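Local coordinates for protein N2152 (Neocallimastix frontalis, PDB 5U22) that probably hydrolyses glycosidic bonds in rare arabinosyl substrates, as a fungal family 39 glycoside hydrolase built from a TIM barrel and a beta sandwich, at residues A31-A36 with M316-P321; K327-A332 with F344-P349. All coordinates share one frame; numbering follows the deposited sequence. Where two conformers were deposited one is given.

Contact 1 (A31-A36 with M316-P321); sequences AKIRRA and MVSVSP
Met316 holds Ile33 and Arg34 of strand 31-35 through its backbone, its carbonyl and amide serving the two in turn. Met316 O receives Ile33 N at 2.7 Å on a nearly straight line, the donor tilted from the carbonyl plane; Met316 N donates a hydrogen bond to Arg34 O. This, with Ile33 at near-helical backbone angles, is consistent with a classic beta bulge. With CG beside the backbone N (chi1 -51°) and further bends at chi2 and chi3, the thioether of Met316 curls back to the Ala36 end of the other segment, where SD meets Ala36 CB at 3.8 Å.

Val317 faces Lys32 as an antiparallel non-hydrogen-bonded pair, CA to CA 4.4 Å. Their side chains run alongside one another: in one of two Lys32 conformers, hence tentatively, its aliphatic CD lies 3.9 Å from Val317 CG1 while its ammonium turns back to the carbonyl of Cys29. On the reverse side of the backbone, Ile33 lays its delta methyl against the peptide: CD1 is 3.5 Å from Val317 O.

Ser318 closes the pairing. Its N donates to Ala31 O at 2.9 Å, within the carbonyl plane but bent at the hydrogen (136°), and Val317 CA adds a CA-H...O contact to the same oxygen. Ser318 OG stands beside Ala31 CB at 3.6 Å. The short strand axes are inclined at 129°, far from exactly antiparallel, and Ser318 pairs through its backbone with Asp28 of strand 23-28. The N-terminal strand 31-35 thus joins the mixed sheet, probably part of the beta-sandwich domain.

Backbone polarity therefore does most of the holding, with thin apolar padding; Lys32 and Arg34 (at Val273 O) find their polar partners outside the pair, and of these two only Lys32 lays part of its stem on the other segment.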
ATOM      1  N   ALA A  31      -4.156  13.854  18.144  1.00 17.60           N
ATOM      2  CA  ALA A  31      -4.321  12.403  18.209  1.00 15.60           C
ATOM      3  C   ALA A  31      -3.302  11.747  17.282  1.00 21.00           C
ATOM      4  O   ALA A  31      -3.590  11.366  16.148  1.00 19.58           O
ATOM      5  CB  ALA A  31      -5.759  12.031  17.863  1.00 18.09           C
ATOM      6  N   LYS A  32      -2.082  11.602  17.800  0.50 17.19           N
ATOM      7  CA  LYS A  32      -0.986  11.031  17.025  0.50 19.99           C
ATOM      8  C   LYS A  32      -1.180   9.532  16.837  0.50 20.79           C
ATOM      9  O   LYS A  32      -1.453   8.804  17.798  0.50 22.86           O
ATOM     10  CB  LYS A  32       0.348  11.296  17.726  0.50 21.95           C
ATOM     11  CG  LYS A  32       1.111  12.519  17.236  0.50 22.54           C
ATOM     12  CD  LYS A  32       0.329  13.814  17.379  0.50 23.76           C
ATOM     13  CE  LYS A  32       1.245  15.013  17.189  0.50 23.40           C
ATOM     14  NZ  LYS A  32       0.510  16.295  17.031  0.50 18.57           N
ATOM     15  N   ILE A  33      -1.027   9.062  15.599  1.00 17.08           N
ATOM     16  CA  ILE A  33      -1.122   7.629  15.334  1.00 17.87           C
ATOM     17  C   ILE A  33       0.270   7.033  15.448  1.00 20.62           C
ATOM     18  O   ILE A  33       0.507   6.108  16.236  1.00 21.15           O
ATOM     19  CB  ILE A  33      -1.725   7.338  13.953  1.00 16.51           C
ATOM     20  CG1 ILE A  33      -3.095   7.992  13.822  1.00 15.91           C
ATOM     21  CG2 ILE A  33      -1.844   5.836  13.749  1.00 17.28           C
ATOM     22  CD1 ILE A  33      -3.612   7.999  12.403  1.00 16.35           C
ATOM     23  N   ARG A  34       1.186   7.554  14.636  1.00 15.55           N
ATOM     24  CA  ARG A  34       2.588   7.168  14.613  1.00 14.88           C
ATOM     25  C   ARG A  34       3.289   8.078  13.623  1.00 16.36           C
ATOM     26  O   ARG A  34       2.640   8.900  12.964  1.00 18.84           O
ATOM     27  CB  ARG A  34       2.766   5.706  14.199  1.00 24.80           C
ATOM     28  CG  ARG A  34       2.185   5.437  12.846  1.00 17.21           C
ATOM     29  CD  ARG A  34       2.460   4.033  12.308  1.00 15.97           C
ATOM     30  NE  ARG A  34       1.752   3.900  11.037  1.00 17.39           N
ATOM     31  CZ  ARG A  34       1.878   2.886  10.183  1.00 25.03           C
ATOM     32  NH1 ARG A  34       2.701   1.867  10.451  1.00 24.67           N
ATOM     33  NH2 ARG A  34       1.167   2.900   9.056  1.00 18.86           N
ATOM     34  N   ARG A  35       4.604   7.925  13.499  1.00 14.66           N
ATOM     35  CA  ARG A  35       5.361   8.695  12.526  1.00 19.84           C
ATOM     36  C   ARG A  35       4.866   8.413  11.113  1.00 17.65           C
ATOM     37  O   ARG A  35       4.317   7.347  10.818  1.00 18.79           O
ATOM     38  CB  ARG A  35       6.847   8.357  12.611  1.00 27.84           C
ATOM     39  CG  ARG A  35       7.530   8.693  13.920  1.00 30.51           C
ATOM     40  CD  ARG A  35       9.032   8.507  13.736  1.00 35.72           C
ATOM     41  NE  ARG A  35       9.428   9.003  12.418  1.00 40.73           N
ATOM     42  CZ  ARG A  35      10.512   8.618  11.752  1.00 39.91           C
ATOM     43  NH1 ARG A  35      11.340   7.715  12.272  1.00 32.91           N
ATOM     44  NH2 ARG A  35      10.767   9.143  10.560  1.00 44.00           N
ATOM     45  N   ALA A  36       5.049   9.392  10.241  1.00 16.73           N
ATOM     46  CA  ALA A  36       4.778   9.195   8.822  1.00 17.80           C
ATOM     47  C   ALA A  36       5.722   8.154   8.238  1.00 18.41           C
ATOM     48  O   ALA A  36       6.945   8.300   8.313  1.00 23.02           O
ATOM     49  CB  ALA A  36       4.920  10.522   8.078  1.00 19.03           C
ATOM     50  N   MET A 316       1.528  11.108  11.688  1.00 13.47           N
ATOM     51  CA  MET A 316       0.169  10.921  11.200  1.00 13.15           C
ATOM     52  C   MET A 316      -0.797  11.088  12.366  1.00 15.39           C
ATOM     53  O   MET A 316      -0.514  10.650  13.484  1.00 16.34           O
ATOM     54  CB  MET A 316       0.005   9.532  10.566  1.00 15.16           C
ATOM     55  CG  MET A 316       1.067   9.193   9.535  1.00 15.99           C
ATOM     56  SD  MET A 316       1.124  10.394   8.181  1.00 15.71           S
ATOM     57  CE  MET A 316      -0.540  10.186   7.508  1.00 13.98           C
ATOM     58  N   VAL A 317      -1.926  11.753  12.112  1.00 15.23           N
ATOM     59  CA  VAL A 317      -2.907  12.027  13.152  1.00 12.70           C
ATOM     60  C   VAL A 317      -4.273  11.522  12.711  1.00 15.25           C
ATOM     61  O   VAL A 317      -4.525  11.276  11.529  1.00 13.80           O
ATOM     62  CB  VAL A 317      -2.983  13.524  13.505  1.00 13.07           C
ATOM     63  CG1 VAL A 317      -1.663  13.989  14.084  1.00 15.93           C
ATOM     64  CG2 VAL A 317      -3.322  14.357  12.271  1.00 15.11           C
ATOM     65  N   SER A 318      -5.171  11.406  13.687  1.00 17.57           N
ATOM     66  CA  SER A 318      -6.445  10.738  13.458  1.00 16.43           C
ATOM     67  C   SER A 318      -7.365  11.561  12.568  1.00 15.33           C
ATOM     68  O   SER A 318      -7.484  12.782  12.705  1.00 18.60           O
ATOM     69  CB  SER A 318      -7.131  10.442  14.787  1.00 17.75           C
ATOM     70  OG  SER A 318      -6.428   9.417  15.483  1.00 21.31           O
ATOM     71  N   VAL A 319      -8.009  10.869  11.641  1.00 16.39           N
ATOM     72  CA  VAL A 319      -9.023  11.434  10.765  1.00 15.45           C
ATOM     73  C   VAL A 319     -10.308  10.679  11.038  1.00 18.12           C
ATOM     74  O   VAL A 319     -10.319   9.442  10.995  1.00 15.08           O
ATOM     75  CB  VAL A 319      -8.637  11.300   9.278  1.00 16.04           C
ATOM     76  CG1 VAL A 319      -9.800  11.752   8.389  1.00 14.68           C
ATOM     77  CG2 VAL A 319      -7.367  12.104   8.968  1.00 15.57           C
ATOM     78  N   SER A 320     -11.386  11.409  11.308  1.00 15.69           N
ATOM     79  CA  SER A 320     -12.674  10.758  11.496  1.00 14.48           C
ATOM     80  C   SER A 320     -13.528  11.005  10.263  1.00 13.92           C
ATOM     81  O   SER A 320     -13.926  12.158  10.013  1.00 17.48           O
ATOM     82  CB  SER A 320     -13.375  11.272  12.750  1.00 17.48           C
ATOM     83  OG  SER A 320     -14.689  10.741  12.836  1.00 23.09           O
ATOM     84  N   PRO A 321     -13.827   9.982   9.472  1.00 14.14           N
ATOM     85  CA  PRO A 321     -14.517  10.189   8.200  1.00 13.36           C
ATOM     86  C   PRO A 321     -15.995   9.866   8.332  1.00 16.33           C
ATOM     87  O   PRO A 321     -16.455   9.467   9.411  1.00 14.90           O
ATOM     88  CB  PRO A 321     -13.812   9.189   7.280  1.00 15.25           C
ATOM     89  CG  PRO A 321     -13.573   8.019   8.204  1.00 13.27           C
ATOM     90  CD  PRO A 321     -13.336   8.596   9.596  1.00 13.87           C
TER

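Contact 2 (K327-A332 with F344-P349); sequences KLIDGA and FIFGGP
The beta hairpin of strands 330-336 and 341-347 brings Asp330, Gly331 and Ala332 against Gly347, Phe346 and Ile345 in antiparallel register. Ala332 and Ile345 exchange two backbone bonds, each 3.0 Å between N of one and O of the other. The bonds joining Asp330 and Gly347 are longer, and Asp330 N approaches Gly347 O from above the carbonyl plane. Between these pairs, Gly331 CA comes to 4.0 Å from Phe346 CA; a beta carbon on Gly331 would collide with Ile345 O and Phe346 CB. The rings of Phe344 and Phe346 rise on this side, CD1 of Phe346 lying 3.4 Å over the centre of the Phe344 ring, whose edge meets Ala332 O.

Beyond the paired strands the two segments stay joined, as Ile329 N donates to Pro349 O at 2.8 Å in the carbonyl plane. Ile329 CG1 swings opposite the backbone N (chi1 -178°), which takes CD1 alongside the Phe346 ring to its edge, 4.0 Å from CD2. An alanine here, stripped of CG1, CG2 and CD1, would probably leave a gap at the edge of Phe346 and beside the Pro349 carbonyl. Pro349 sets CG and CD against Lys327 O, 3.3 Å from each.

Asp330 OD1 accepts Gly331 N and also pairs with Arg270, while OD2 pairs with Arg267, so the carboxylate ties the hairpin to helix 258-270. Ile345 packs on Phe305, Trp308 and Tyr309 of helix 301-310, and Ile329 and Phe344 lie against Leu25 of strand 23-28.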
ATOM      1  N   LYS A 327     -17.893   2.573   1.315  1.00 15.21           N
ATOM      2  CA  LYS A 327     -17.143   3.143   0.202  1.00 16.09           C
ATOM      3  C   LYS A 327     -16.809   4.619   0.388  1.00 16.62           C
ATOM      4  O   LYS A 327     -16.116   5.179  -0.465  1.00 15.77           O
ATOM      5  CB  LYS A 327     -17.926   2.962  -1.101  1.00 16.00           C
ATOM      6  CG  LYS A 327     -18.164   1.502  -1.454  1.00 19.21           C
ATOM      7  CD  LYS A 327     -18.887   1.349  -2.779  1.00 20.35           C
ATOM      8  CE  LYS A 327     -18.780  -0.084  -3.281  1.00 24.39           C
ATOM      9  NZ  LYS A 327     -19.374  -1.045  -2.311  1.00 23.55           N
ATOM     10  N   LEU A 328     -17.252   5.257   1.476  1.00 14.50           N
ATOM     11  CA  LEU A 328     -17.261   6.713   1.506  1.00 13.57           C
ATOM     12  C   LEU A 328     -15.865   7.295   1.705  1.00 16.94           C
ATOM     13  O   LEU A 328     -14.948   6.648   2.224  1.00 14.85           O
ATOM     14  CB  LEU A 328     -18.193   7.243   2.601  1.00 12.94           C
ATOM     15  CG  LEU A 328     -19.660   6.832   2.405  1.00 16.44           C
ATOM     16  CD1 LEU A 328     -20.547   7.416   3.492  1.00 16.61           C
ATOM     17  CD2 LEU A 328     -20.138   7.234   1.028  1.00 14.68           C
ATOM     18  N   ILE A 329     -15.736   8.547   1.251  1.00 12.50           N
ATOM     19  CA  ILE A 329     -14.566   9.418   1.349  1.00 13.58           C
ATOM     20  C   ILE A 329     -13.819   9.265   2.673  1.00 15.31           C
ATOM     21  O   ILE A 329     -14.424   9.171   3.745  1.00 12.73           O
ATOM     22  CB  ILE A 329     -15.002  10.878   1.120  1.00 11.58           C
ATOM     23  CG1 ILE A 329     -13.809  11.843   1.170  1.00 11.68           C
ATOM     24  CG2 ILE A 329     -16.104  11.283   2.131  1.00 15.47           C
ATOM     25  CD1 ILE A 329     -14.138  13.156   0.528  1.00 15.89           C
ATOM     26  N   ASP A 330     -12.493   9.237   2.598  1.00 12.31           N
ATOM     27  CA  ASP A 330     -11.640   9.019   3.760  1.00 12.81           C
ATOM     28  C   ASP A 330     -10.288   9.643   3.438  1.00 16.65           C
ATOM     29  O   ASP A 330     -10.068  10.121   2.324  1.00 13.83           O
ATOM     30  CB  ASP A 330     -11.535   7.523   4.062  1.00 14.94           C
ATOM     31  CG  ASP A 330     -11.164   7.225   5.496  1.00 21.25           C
ATOM     32  OD1 ASP A 330     -10.656   8.115   6.213  1.00 17.91           O
ATOM     33  OD2 ASP A 330     -11.385   6.070   5.906  1.00 14.77           O
ATOM     34  N   GLY A 331      -9.367   9.611   4.393  1.00 11.50           N
ATOM     35  CA  GLY A 331      -8.063  10.188   4.104  1.00 13.87           C
ATOM     36  C   GLY A 331      -7.128  10.138   5.291  1.00 14.18           C
ATOM     37  O   GLY A 331      -7.408   9.501   6.308  1.00 14.73           O
ATOM     38  N   ALA A 332      -5.999  10.831   5.143  1.00 12.06           N
ATOM     39  CA  ALA A 332      -4.941  10.784   6.138  1.00 11.35           C
ATOM     40  C   ALA A 332      -4.369  12.176   6.340  1.00 15.52           C
ATOM     41  O   ALA A 332      -4.370  13.007   5.427  1.00 16.47           O
ATOM     42  CB  ALA A 332      -3.819   9.820   5.723  1.00 13.11           C
ATOM     43  N   PHE A 344      -3.581  17.425   4.966  1.00 14.15           N
ATOM     44  CA  PHE A 344      -4.730  16.523   4.992  1.00 14.70           C
ATOM     45  C   PHE A 344      -5.072  16.181   3.550  1.00 14.99           C
ATOM     46  O   PHE A 344      -5.413  17.078   2.772  1.00 17.11           O
ATOM     47  CB  PHE A 344      -5.923  17.185   5.693  1.00 13.10           C
ATOM     48  CG  PHE A 344      -7.152  16.313   5.767  1.00 16.63           C
ATOM     49  CD1 PHE A 344      -7.036  14.929   5.782  1.00 11.54           C
ATOM     50  CD2 PHE A 344      -8.418  16.874   5.832  1.00 22.47           C
ATOM     51  CE1 PHE A 344      -8.165  14.118   5.845  1.00 17.23           C
ATOM     52  CE2 PHE A 344      -9.554  16.064   5.908  1.00 17.86           C
ATOM     53  CZ  PHE A 344      -9.415  14.686   5.914  1.00 14.74           C
ATOM     54  N   ILE A 345      -4.947  14.903   3.180  1.00 13.22           N
ATOM     55  CA  ILE A 345      -5.309  14.448   1.837  1.00 11.39           C
ATOM     56  C   ILE A 345      -6.492  13.502   1.945  1.00 18.79           C
ATOM     57  O   ILE A 345      -6.556  12.677   2.866  1.00 13.43           O
ATOM     58  CB  ILE A 345      -4.126  13.777   1.105  1.00 15.92           C
ATOM     59  CG1 ILE A 345      -3.656  12.514   1.835  1.00 14.48           C
ATOM     60  CG2 ILE A 345      -2.966  14.743   0.986  1.00 16.41           C
ATOM     61  CD1 ILE A 345      -2.462  11.831   1.140  1.00 17.18           C
ATOM     62  N   PHE A 346      -7.429  13.611   1.002  1.00 17.67           N
ATOM     63  CA  PHE A 346      -8.666  12.856   1.129  1.00 14.43           C
ATOM     64  C   PHE A 346      -9.347  12.762  -0.230  1.00 12.67           C
ATOM     65  O   PHE A 346      -9.021  13.486  -1.173  1.00 13.17           O
ATOM     66  CB  PHE A 346      -9.595  13.494   2.172  1.00 12.69           C
ATOM     67  CG  PHE A 346      -9.848  14.964   1.947  1.00 17.65           C
ATOM     68  CD1 PHE A 346      -8.976  15.914   2.460  1.00 14.26           C
ATOM     69  CD2 PHE A 346     -10.958  15.394   1.230  1.00 15.26           C
ATOM     70  CE1 PHE A 346      -9.210  17.281   2.271  1.00 12.87           C
ATOM     71  CE2 PHE A 346     -11.208  16.746   1.039  1.00 15.13           C
ATOM     72  CZ  PHE A 346     -10.329  17.692   1.549  1.00 13.32           C
ATOM     73  N   GLY A 347     -10.315  11.861  -0.312  1.00 17.26           N
ATOM     74  CA  GLY A 347     -11.011  11.637  -1.561  1.00 16.57           C
ATOM     75  C   GLY A 347     -11.907  10.427  -1.474  1.00 13.88           C
ATOM     76  O   GLY A 347     -11.762   9.611  -0.556  1.00 15.94           O
ATOM     77  N   GLY A 348     -12.831  10.301  -2.414  1.00 13.19           N
ATOM     78  CA  GLY A 348     -13.750   9.188  -2.437  1.00 12.86           C
ATOM     79  C   GLY A 348     -15.201   9.625  -2.491  1.00 14.45           C
ATOM     80  O   GLY A 348     -15.526  10.812  -2.338  1.00 13.51           O
ATOM     81  N   PRO A 349     -16.109   8.648  -2.724  1.00 18.88           N
ATOM     82  CA  PRO A 349     -17.555   8.922  -2.727  1.00 16.76           C
ATOM     83  C   PRO A 349     -17.994   9.876  -1.625  1.00 18.90           C
ATOM     84  O   PRO A 349     -17.640   9.702  -0.454  1.00 17.06           O
ATOM     85  CB  PRO A 349     -18.163   7.525  -2.542  1.00 17.63           C
ATOM     86  CG  PRO A 349     -17.162   6.629  -3.275  1.00 13.09           C
ATOM     87  CD  PRO A 349     -15.808   7.229  -2.994  1.00 15.89           C
TER

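How the contacts relate
Strand 315-320 of contact 1 and strand 330-336 of contact 2 are consecutive in the chain and neighbours in one mixed sheet, so the two contacts, with centres 14 Å apart, extend the same sheet. They touch where Met316 CE packs on Ala332 CB and where Pro321 CB meets Asp330 OD1. Contact 1 joins residues 280 apart in sequence, across the span that includes the parallel strands of the barrel; contact 2 is a local hairpin. The first is partly buried, with exposed Lys32 and Arg35 at its margin, whereas the second is largely buried, with glycines, aromatic rings and a carboxylate paired to arginines of helix 258-270.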